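Local coordinates for beta-N-acetylglucosaminidase-like protein Glycoside hydrolase family 20 (Flavobacterium johnsoniae, PDB 6YHH) that probably hydrolyses terminal N-acetylglucosamine residues from chitin-derived oligosaccharides, as a family 20 chitobiase of the bacterial chitin-degradation pathway, at residues Val31-Asn36 and Thr66-Phe71; Glu75-Cys80 and Ala100-Ile105. All blocks are in the same frame, centred on the assembly; numbering follows the deposited sequence. Where two conformers were deposited one is given.

Contacts 1 and 2 sit side by side on one mixed beta-sheet, their centres about 11 Å apart, because strands 31-35 and 76-80 are parallel neighbours in it. Contact 1 dresses the outer edge of strand 31-35 with a loop; contact 2 pairs strand 76-80 with the next strand, 102-107. Between them Asn32 ND2 donates to Gln77 OE1, and on the helix-covered face Val31 CG2 packs 3.6 Å from Ile78 CD1. Both lie in the family 20 domain 2 range, about 34 and 32 Å from the centre of the chain, and away from Glu317, the predicted proton donor in the range of the catalytic TIM-barrel domain.

Contact 1 of 2, residues Val31-Asn36 and Thr66-Phe71; sequences VNISGN and TKLNEF
Two backbone N-H groups grip Glu70 OE2: Thr66 N at 2.9 Å and Lys67 N at 3.0 Å, both from above the carboxylate plane. Glutamate suits the place, since its side chain, extended at chi2, is long enough to span the loop and bring OE2 to the backbone N-H groups at the start of the segment; the other oxygen, OE1, shares a water with Val31 O. A second water links Ile33 N, Lys67 O and Glu70 N. Direct bonds complete the seam. Asn32, its CG anti to the backbone N (chi1 -170°), sends OD1 to Phe71 N at 2.9 Å; the N-H comes from above the carbonyl plane. Its ND2 makes a weak bond to Asn69 OD1 at 3.4 Å, the two amide planes 49° apart, and also donates to Gln77 OE1 on the next strand. An amide serves well here, offering acceptor and donor to different neighbours. Strand 31-35, helix 40-56 and strand 76-80 form a beta-alpha-beta crossover, and residues 66-71 belong to its return loop, which runs along the outer edge of the first strand. There Asn69 N donates a hydrogen bond to Ile33 O at 2.9 Å, nearly along the C=O axis. Asn69 has left-handed helical backbone angles, which asparagine tolerates well, and its ND2 shares a third water with Gly35 N. Leu68 adds the apolar part: CD2 touches Ile33 CG2 at 3.8 Å, the side chains crossing at about a right angle, while CD1 lies 3.5 Å from Gly35 O. Gly35 itself has a positive phi at which a CB would jam against the preceding carbonyl oxygen.

Contact 2 of 2, residues Glu75-Cys80 and Ala100-Ile105; sequences ELQINC and ANKITI
From CB of Lys102, CG is anti to the backbone N (chi1 174°), and bends from chi2 on swing the side chain over Glu75 and Gln77. CG comes within 4.1 Å of Glu75 O, and CD lies closer still, 3.4 Å from that same oxygen. CE reaches Gln77 CG at 4.1 Å, the two side chains crossing obliquely, and NZ finishes in a hydrogen bond to Ala74 O. A lysine suits this partly exposed site because its flexible methylenes can fold over the backbone before delivering a donor. Gln77, bent at its own chi2, brings NE2 to the same carbonyl, while its OE1 accepts from Asn32 ND2 of the neighbouring strand. An alanine here removes the methylenes and ammonium group, and would probably leave Ala74 O less firmly held, with Gln77 NE2 still in place, and Glu75 O less covered. Beneath runs a parallel ladder. Glu75 O accepts from Ile103 N at 2.7 Å, Ile103 O from Gln77 N at 2.9 Å, Gln77 O from Ile105 N and Ile105 O from Asn79 N, each N-H approaching nearly along the C=O axis. On the face opposite Gln77 and Thr104, Leu76 CD1 presses on Ile103 CG2 at 3.5 Å, tighter than usual carbon contact, and extends to Ile105 CD1. Leucine and isoleucine fit this buried side. Parallel strands at one end of a mixed sheet, with a polar, partly exposed face and helices 40-56 and 110-123 packed on the apolar one, are consistent with the non-catalytic alpha/beta domain of family 20 hexosaminidases.

Contact 1 of 2, residues Val31-Asn36 and Thr66-Phe71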
ATOM      1  N   VAL A  31       6.132  29.314  -0.201  1.00 14.23           N
ATOM      2  CA  VAL A  31       6.811  29.114   1.056  1.00 15.62           C
ATOM      3  C   VAL A  31       8.265  29.537   0.993  1.00 15.93           C
ATOM      4  O   VAL A  31       8.979  29.337   0.011  1.00 16.27           O
ATOM      5  CB  VAL A  31       6.663  27.656   1.585  1.00 16.54           C
ATOM      6  CG1 VAL A  31       7.381  26.673   0.687  1.00 18.68           C
ATOM      7  CG2 VAL A  31       7.148  27.521   3.011  1.00 17.12           C
ATOM      8  N   ASN A  32       8.721  30.092   2.108  1.00 14.86           N
ATOM      9  CA  ASN A  32      10.095  30.556   2.293  1.00 15.61           C
ATOM     10  C   ASN A  32      10.563  30.153   3.663  1.00 14.70           C
ATOM     11  O   ASN A  32       9.737  30.198   4.601  1.00 15.94           O
ATOM     12  CB  ASN A  32      10.120  32.091   2.216  1.00 16.87           C
ATOM     13  CG  ASN A  32      11.529  32.629   2.148  1.00 19.03           C
ATOM     14  OD1 ASN A  32      12.304  32.261   1.256  1.00 18.25           O
ATOM     15  ND2 ASN A  32      11.892  33.490   3.150  1.00 20.35           N
ATOM     16  N   ILE A  33      11.832  29.805   3.751  1.00 14.29           N
ATOM     17  CA  ILE A  33      12.439  29.336   4.955  1.00 14.89           C
ATOM     18  C   ILE A  33      13.648  30.226   5.279  1.00 16.75           C
ATOM     19  O   ILE A  33      14.478  30.490   4.393  1.00 14.81           O
ATOM     20  CB  ILE A  33      12.949  27.885   4.858  1.00 15.80           C
ATOM     21  CG1 ILE A  33      11.856  26.939   4.323  1.00 14.56           C
ATOM     22  CG2 ILE A  33      13.450  27.414   6.204  1.00 14.93           C
ATOM     23  CD1 ILE A  33      12.462  25.614   3.959  1.00 14.91           C
ATOM     24  N   SER A  34      13.772  30.584   6.548  0.50 15.28           N
ATOM     25  CA  SER A  34      14.846  31.461   7.008  0.50 15.01           C
ATOM     26  C   SER A  34      15.433  31.017   8.319  0.50 15.13           C
ATOM     27  O   SER A  34      14.942  30.095   9.002  0.50 14.01           O
ATOM     28  CB  SER A  34      14.349  32.898   7.121  0.50 14.89           C
ATOM     29  OG  SER A  34      13.404  33.021   8.164  0.50 13.42           O
ATOM     30  N   GLY A  35      16.582  31.611   8.634  1.00 14.39           N
ATOM     31  CA  GLY A  35      17.226  31.282   9.859  1.00 14.39           C
ATOM     32  C   GLY A  35      18.308  30.261   9.703  1.00 15.14           C
ATOM     33  O   GLY A  35      19.140  30.281   8.749  1.00 15.07           O
ATOM     34  N   ASN A  36      18.375  29.360  10.662  1.00 14.02           N
ATOM     35  CA  ASN A  36      19.449  28.349  10.669  1.00 15.17           C
ATOM     36  C   ASN A  36      18.868  26.986  11.083  1.00 14.56           C
ATOM     37  O   ASN A  36      19.292  26.385  12.025  1.00 14.24           O
ATOM     38  CB  ASN A  36      20.634  28.721  11.568  1.00 18.25           C
ATOM     39  CG  ASN A  36      21.775  27.739  11.493  1.00 19.61           C
ATOM     40  OD1 ASN A  36      22.022  27.138  10.479  1.00 21.29           O
ATOM     41  ND2 ASN A  36      22.453  27.530  12.617  1.00 22.10           N
ATOM     42  N   THR A  66      14.643  23.473  -1.538  1.00 14.85           N
ATOM     43  CA  THR A  66      15.976  22.965  -1.250  1.00 14.58           C
ATOM     44  C   THR A  66      16.972  23.900  -0.519  1.00 15.22           C
ATOM     45  O   THR A  66      18.004  23.393  -0.025  1.00 15.35           O
ATOM     46  CB  THR A  66      16.691  22.510  -2.541  1.00 17.38           C
ATOM     47  OG1 THR A  66      16.727  23.579  -3.464  1.00 15.94           O
ATOM     48  CG2 THR A  66      15.921  21.348  -3.172  1.00 18.84           C
ATOM     49  N   LYS A  67      16.657  25.194  -0.487  1.00 16.09           N
ATOM     50  CA  LYS A  67      17.544  26.239   0.123  1.00 17.84           C
ATOM     51  C   LYS A  67      16.737  27.248   0.912  1.00 16.96           C
ATOM     52  O   LYS A  67      15.536  27.414   0.748  1.00 15.13           O
ATOM     53  CB  LYS A  67      18.268  26.999  -1.003  1.00 21.83           C
ATOM     54  CG  LYS A  67      19.213  26.189  -1.931  1.00 25.17           C
ATOM     55  CD  LYS A  67      19.721  27.031  -3.131  1.00 25.96           C
ATOM     56  N   LEU A  68      17.464  27.965   1.760  1.00 17.74           N
ATOM     57  CA  LEU A  68      16.926  29.103   2.443  1.00 17.88           C
ATOM     58  C   LEU A  68      16.676  30.257   1.498  1.00 17.81           C
ATOM     59  O   LEU A  68      17.400  30.451   0.511  1.00 19.89           O
ATOM     60  CB  LEU A  68      17.865  29.546   3.575  1.00 18.30           C
ATOM     61  CG  LEU A  68      18.279  28.505   4.607  1.00 17.96           C
ATOM     62  CD1 LEU A  68      19.400  29.017   5.533  1.00 21.09           C
ATOM     63  CD2 LEU A  68      17.118  28.024   5.434  1.00 16.67           C
ATOM     64  N   ASN A  69      15.713  31.035   1.876  1.00 16.18           N
ATOM     65  CA  ASN A  69      15.374  32.288   1.250  1.00 18.57           C
ATOM     66  C   ASN A  69      15.146  32.215  -0.227  1.00 17.39           C
ATOM     67  O   ASN A  69      15.497  33.077  -1.020  1.00 17.36           O
ATOM     68  CB  ASN A  69      16.389  33.359   1.649  1.00 20.93           C
ATOM     69  CG  ASN A  69      16.196  33.776   3.116  1.00 21.06           C
ATOM     70  OD1 ASN A  69      15.110  34.340   3.553  1.00 26.94           O
ATOM     71  ND2 ASN A  69      17.136  33.446   3.860  1.00 20.14           N
ATOM     72  N   GLU A  70      14.410  31.209  -0.609  1.00 17.80           N
ATOM     73  CA  GLU A  70      14.042  31.049  -1.984  1.00 18.14           C
ATOM     74  C   GLU A  70      13.063  32.070  -2.452  1.00 20.39           C
ATOM     75  O   GLU A  70      13.117  32.391  -3.650  1.00 20.04           O
ATOM     76  CB  GLU A  70      13.458  29.630  -2.272  1.00 16.17           C
ATOM     77  CG  GLU A  70      14.432  28.534  -2.144  1.00 16.15           C
ATOM     78  CD  GLU A  70      13.850  27.116  -2.287  1.00 16.10           C
ATOM     79  OE1 GLU A  70      12.607  26.968  -2.222  1.00 18.07           O
ATOM     80  OE2 GLU A  70      14.678  26.175  -2.489  1.00 15.05           O
ATOM     81  N   PHE A  71      12.176  32.563  -1.579  1.00 20.06           N
ATOM     82  CA  PHE A  71      11.110  33.544  -1.908  1.00 19.04           C
ATOM     83  C   PHE A  71      10.842  34.468  -0.727  1.00 24.06           C
ATOM     84  O   PHE A  71       9.968  34.227   0.111  1.00 19.39           O
ATOM     85  CB  PHE A  71       9.781  32.868  -2.285  1.00 22.21           C
ATOM     86  CG  PHE A  71       9.805  32.233  -3.605  1.00 23.94           C
ATOM     87  CD1 PHE A  71       9.661  33.022  -4.781  1.00 23.21           C
ATOM     88  CD2 PHE A  71      10.065  30.872  -3.717  1.00 23.77           C
ATOM     89  CE1 PHE A  71       9.744  32.426  -6.038  1.00 28.02           C
ATOM     90  CE2 PHE A  71      10.146  30.251  -4.999  1.00 27.37           C
ATOM     91  CZ  PHE A  71       9.970  31.045  -6.158  1.00 27.03           C
TER
HETATM   92  O   HOH W   1      11.183  27.833  -0.015  1.00 18.40           O
HETATM   93  O   HOH W   2      13.273  29.124   1.288  1.00 13.09           O
HETATM   94  O   HOH W   3      17.722  33.525   6.631  1.00 22.02           O

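Contact 2 of 2, residues Glu75-Cys80 and Ala100-Ile105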
ATOM      1  N   GLU A  75       4.020  34.046   0.967  1.00 14.51           N
ATOM      2  CA  GLU A  75       2.881  34.109   1.896  1.00 13.66           C
ATOM      3  C   GLU A  75       3.091  33.299   3.160  1.00 15.08           C
ATOM      4  O   GLU A  75       2.512  33.630   4.175  1.00 15.38           O
ATOM      5  CB  GLU A  75       1.570  33.768   1.211  1.00 14.85           C
ATOM      6  CG  GLU A  75       1.069  34.867   0.299  1.00 15.26           C
ATOM      7  CD  GLU A  75      -0.022  34.414  -0.651  1.00 18.93           C
ATOM      8  OE1 GLU A  75      -0.304  33.151  -0.745  1.00 16.35           O
ATOM      9  OE2 GLU A  75      -0.612  35.324  -1.311  1.00 19.33           O
ATOM     10  N   LEU A  76       3.852  32.219   3.066  1.00 13.24           N
ATOM     11  CA  LEU A  76       4.217  31.396   4.245  1.00 12.12           C
ATOM     12  C   LEU A  76       5.678  31.506   4.512  1.00 12.76           C
ATOM     13  O   LEU A  76       6.539  31.111   3.691  1.00 12.94           O
ATOM     14  CB  LEU A  76       3.799  29.881   4.082  1.00 12.43           C
ATOM     15  CG  LEU A  76       4.262  28.979   5.251  1.00 12.10           C
ATOM     16  CD1 LEU A  76       3.649  29.279   6.613  1.00 14.07           C
ATOM     17  CD2 LEU A  76       3.948  27.550   4.854  1.00 13.28           C
ATOM     18  N   GLN A  77       6.002  32.051   5.685  1.00 13.46           N
ATOM     19  CA  GLN A  77       7.403  32.213   6.170  1.00 13.92           C
ATOM     20  C   GLN A  77       7.623  31.316   7.336  1.00 13.89           C
ATOM     21  O   GLN A  77       6.788  31.302   8.249  1.00 15.61           O
ATOM     22  CB  GLN A  77       7.625  33.643   6.683  1.00 16.32           C
ATOM     23  CG  GLN A  77       7.493  34.670   5.610  1.00 19.54           C
ATOM     24  CD  GLN A  77       8.664  34.618   4.641  1.00 18.62           C
ATOM     25  OE1 GLN A  77       9.817  34.288   5.020  1.00 17.65           O
ATOM     26  NE2 GLN A  77       8.362  34.928   3.343  1.00 23.27           N
ATOM     27  N   ILE A  78       8.712  30.574   7.272  1.00 14.13           N
ATOM     28  CA  ILE A  78       9.108  29.655   8.263  1.00 14.61           C
ATOM     29  C   ILE A  78      10.515  30.058   8.727  1.00 15.42           C
ATOM     30  O   ILE A  78      11.465  29.965   7.971  1.00 17.03           O
ATOM     31  CB  ILE A  78       9.145  28.225   7.707  1.00 14.73           C
ATOM     32  CG1 ILE A  78       7.799  27.829   7.066  1.00 17.67           C
ATOM     33  CG2 ILE A  78       9.567  27.273   8.783  1.00 15.08           C
ATOM     34  CD1 ILE A  78       7.929  26.534   6.337  1.00 17.85           C
ATOM     35  N   ASN A  79      10.602  30.448  10.006  1.00 15.65           N
ATOM     36  CA  ASN A  79      11.868  30.925  10.604  1.00 17.10           C
ATOM     37  C   ASN A  79      12.261  29.940  11.714  1.00 15.71           C
ATOM     38  O   ASN A  79      11.448  29.677  12.622  1.00 15.81           O
ATOM     39  CB  ASN A  79      11.708  32.274  11.254  1.00 20.21           C
ATOM     40  CG  ASN A  79      11.109  33.331  10.347  1.00 28.50           C
ATOM     41  OD1 ASN A  79      10.058  33.954  10.659  1.00 37.14           O
ATOM     42  ND2 ASN A  79      11.766  33.565   9.223  1.00 30.14           N
ATOM     43  N   CYS A  80      13.452  29.388  11.624  1.00 14.11           N
ATOM     44  CA  CYS A  80      14.019  28.514  12.603  1.00 13.82           C
ATOM     45  C   CYS A  80      15.308  29.083  13.198  1.00 14.69           C
ATOM     46  O   CYS A  80      16.235  29.378  12.418  1.00 14.83           O
ATOM     47  CB  CYS A  80      14.391  27.156  12.058  1.00 14.67           C
ATOM     48  SG  CYS A  80      12.953  26.307  11.302  1.00 15.16           S
ATOM     49  N   ALA A 100      -4.361  37.812   7.560  1.00 17.73           N
ATOM     50  CA  ALA A 100      -5.118  37.747   6.310  1.00 18.65           C
ATOM     51  C   ALA A 100      -4.243  37.584   5.081  1.00 18.85           C
ATOM     52  O   ALA A 100      -4.727  36.996   4.114  1.00 19.57           O
ATOM     53  CB  ALA A 100      -6.084  38.921   6.103  1.00 21.84           C
ATOM     54  N   ASN A 101      -3.007  38.086   5.108  1.00 18.83           N
ATOM     55  CA  ASN A 101      -2.182  38.096   3.941  1.00 19.63           C
ATOM     56  C   ASN A 101      -0.880  37.405   4.110  1.00 17.83           C
ATOM     57  O   ASN A 101      -0.083  37.392   3.192  1.00 17.99           O
ATOM     58  CB  ASN A 101      -1.978  39.563   3.431  1.00 24.38           C
ATOM     59  CG  ASN A 101      -3.311  40.284   3.093  1.00 29.90           C
ATOM     60  OD1 ASN A 101      -3.647  41.327   3.687  1.00 44.17           O
ATOM     61  ND2 ASN A 101      -4.092  39.714   2.200  1.00 28.78           N
ATOM     62  N   LYS A 102      -0.610  36.792   5.265  1.00 15.75           N
ATOM     63  CA  LYS A 102       0.663  36.237   5.532  1.00 16.18           C
ATOM     64  C   LYS A 102       0.587  35.268   6.678  1.00 15.48           C
ATOM     65  O   LYS A 102      -0.106  35.521   7.672  1.00 16.18           O
ATOM     66  CB  LYS A 102       1.617  37.381   5.936  1.00 20.18           C
ATOM     67  CG  LYS A 102       2.998  36.986   6.397  1.00 25.88           C
ATOM     68  CD  LYS A 102       3.900  36.596   5.246  1.00 32.72           C
ATOM     69  CE  LYS A 102       4.834  37.701   4.805  1.00 37.76           C
ATOM     70  NZ  LYS A 102       5.048  37.662   3.342  1.00 40.15           N
ATOM     71  N   ILE A 103       1.356  34.198   6.576  1.00 14.23           N
ATOM     72  CA  ILE A 103       1.412  33.157   7.637  1.00 14.01           C
ATOM     73  C   ILE A 103       2.864  32.980   8.056  1.00 13.74           C
ATOM     74  O   ILE A 103       3.743  32.902   7.219  1.00 14.75           O
ATOM     75  CB  ILE A 103       0.865  31.786   7.146  1.00 13.96           C
ATOM     76  CG1 ILE A 103      -0.536  31.910   6.576  1.00 14.02           C
ATOM     77  CG2 ILE A 103       0.939  30.706   8.248  1.00 14.34           C
ATOM     78  CD1 ILE A 103      -1.068  30.677   5.889  1.00 15.41           C
ATOM     79  N   THR A 104       3.133  32.934   9.391  1.00 14.44           N
ATOM     80  CA  THR A 104       4.466  32.771   9.862  1.00 14.16           C
ATOM     81  C   THR A 104       4.555  31.648  10.895  1.00 12.99           C
ATOM     82  O   THR A 104       3.748  31.580  11.817  1.00 13.64           O
ATOM     83  CB  THR A 104       4.953  34.104  10.537  1.00 18.83           C
ATOM     84  OG1 THR A 104       4.781  35.160   9.601  1.00 20.63           O
ATOM     85  CG2 THR A 104       6.471  34.033  10.790  1.00 20.74           C
ATOM     86  N   ILE A 105       5.505  30.773  10.703  1.00 12.79           N
ATOM     87  CA  ILE A 105       5.898  29.804  11.675  1.00 13.39           C
ATOM     88  C   ILE A 105       7.222  30.187  12.209  1.00 15.16           C
ATOM     89  O   ILE A 105       8.191  30.304  11.467  1.00 16.79           O
ATOM     90  CB  ILE A 105       5.960  28.350  11.041  1.00 14.14           C
ATOM     91  CG1 ILE A 105       4.554  27.908  10.677  1.00 15.18           C
ATOM     92  CG2 ILE A 105       6.579  27.345  12.001  1.00 14.28           C
ATOM     93  CD1 ILE A 105       4.516  26.593   9.896  1.00 14.93           C
TER